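Local coordinates for protein Bse634I restriction endonuclease (Geobacillus stearothermophilus, PDB 1KNV) that probably acts as a metal-dependent restriction endonuclease of the PDDEXK nuclease clan, cutting DNA at its recognition sequence, at residues T40-I43 against K44-L47. Residues are numbered along the deposited sequence; the frame is centred on the assembly and turned at random.
Sequences TGSI and KENL
S42 O accepts from N46 N (2.9 Å). I43 O accepts from L47 N in the same way. These two bonds form the first turn of helix 43-60, directly after the loop that ends at S42. At G41 the backbone angles (80/-131°) would press any CB against the carbonyl O of T40. S42 is the N-cap: its OG lies anti to the backbone N (chi1 -179°) and accepts from E45 N at 3.2 Å. E45 runs its CB, CG and CD past S42 CB (E45 CB to S42 CB 3.4 Å). The N46 amide turns back toward the loop. N46 ND2 uses its two N-H groups, one on T40 O (2.8 Å). The other goes to S42 O (2.7 Å). Both oxygens lie near the amide plane, but ND2 stands above both carbonyl planes. S42 O is thus gripped twice, by N46 N and ND2 from opposite faces. N46 OD1 is hydrogen-bonded to Y34 OH, so both ends of the amide are held. With an alanine here, T40 O would probably lose this donor, S42 O its second one and Y34 OH its partner. I43 and L47 lie side by side (I43 CG2 to L47 CD1 3.9 Å), and L47 also packs on helix 68-93. This is a serine N-cap of helix 43-60, with N46 bracing the loop from helix 26-33.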
# COMPACT_ATOMS: atom_id res chain seq x y z
N THR B 40 -9.13 38.99 27.78
CA THR B 40 -9.11 39.64 26.47
C THR B 40 -7.78 40.33 26.17
O THR B 40 -7.01 40.65 27.07
CB THR B 40 -10.24 40.68 26.34
OG1 THR B 40 -10.10 41.67 27.38
CG2 THR B 40 -11.60 40.01 26.47
N GLY B 41 -7.51 40.55 24.89
CA GLY B 41 -6.27 41.20 24.52
C GLY B 41 -5.05 40.29 24.52
O GLY B 41 -5.10 39.20 23.95
N SER B 42 -3.97 40.75 25.16
CA SER B 42 -2.73 39.98 25.22
C SER B 42 -2.78 38.82 26.20
O SER B 42 -3.03 39.01 27.39
CB SER B 42 -1.55 40.88 25.59
OG SER B 42 -0.33 40.14 25.64
N ILE B 43 -2.51 37.63 25.67
CA ILE B 43 -2.50 36.41 26.47
C ILE B 43 -1.39 36.53 27.51
O ILE B 43 -1.62 36.31 28.70
CB ILE B 43 -2.23 35.18 25.58
CG1 ILE B 43 -3.35 35.03 24.55
CG2 ILE B 43 -2.10 33.94 26.45
CD1 ILE B 43 -3.12 33.93 23.52
N LYS B 44 -0.19 36.87 27.04
CA LYS B 44 0.95 37.03 27.94
C LYS B 44 0.66 38.07 29.01
O LYS B 44 1.07 37.92 30.16
CB LYS B 44 2.20 37.42 27.14
CG LYS B 44 3.43 37.60 28.01
CD LYS B 44 4.64 37.98 27.17
CE LYS B 44 5.84 38.32 28.06
NZ LYS B 44 7.06 38.67 27.25
N GLU B 45 -0.05 39.14 28.64
CA GLU B 45 -0.40 40.18 29.60
C GLU B 45 -1.38 39.67 30.67
O GLU B 45 -1.22 39.96 31.85
CB GLU B 45 -0.98 41.40 28.88
CG GLU B 45 0.07 42.41 28.36
CD GLU B 45 -0.53 43.55 27.53
OE1 GLU B 45 -1.60 44.08 27.91
OE2 GLU B 45 0.07 43.94 26.50
N ASN B 46 -2.38 38.90 30.25
CA ASN B 46 -3.34 38.33 31.19
C ASN B 46 -2.65 37.36 32.14
O ASN B 46 -3.00 37.27 33.32
CB ASN B 46 -4.45 37.61 30.43
CG ASN B 46 -5.52 38.55 29.97
OD1 ASN B 46 -6.46 38.85 30.69
ND2 ASN B 46 -5.37 39.05 28.75
N LEU B 47 -1.65 36.66 31.63
CA LEU B 47 -0.93 35.68 32.42
C LEU B 47 -0.01 36.37 33.43
O LEU B 47 0.02 35.98 34.60
CB LEU B 47 -0.11 34.75 31.52
CG LEU B 47 -0.88 33.80 30.61
CD1 LEU B 47 0.07 33.12 29.63
CD2 LEU B 47 -1.60 32.81 31.49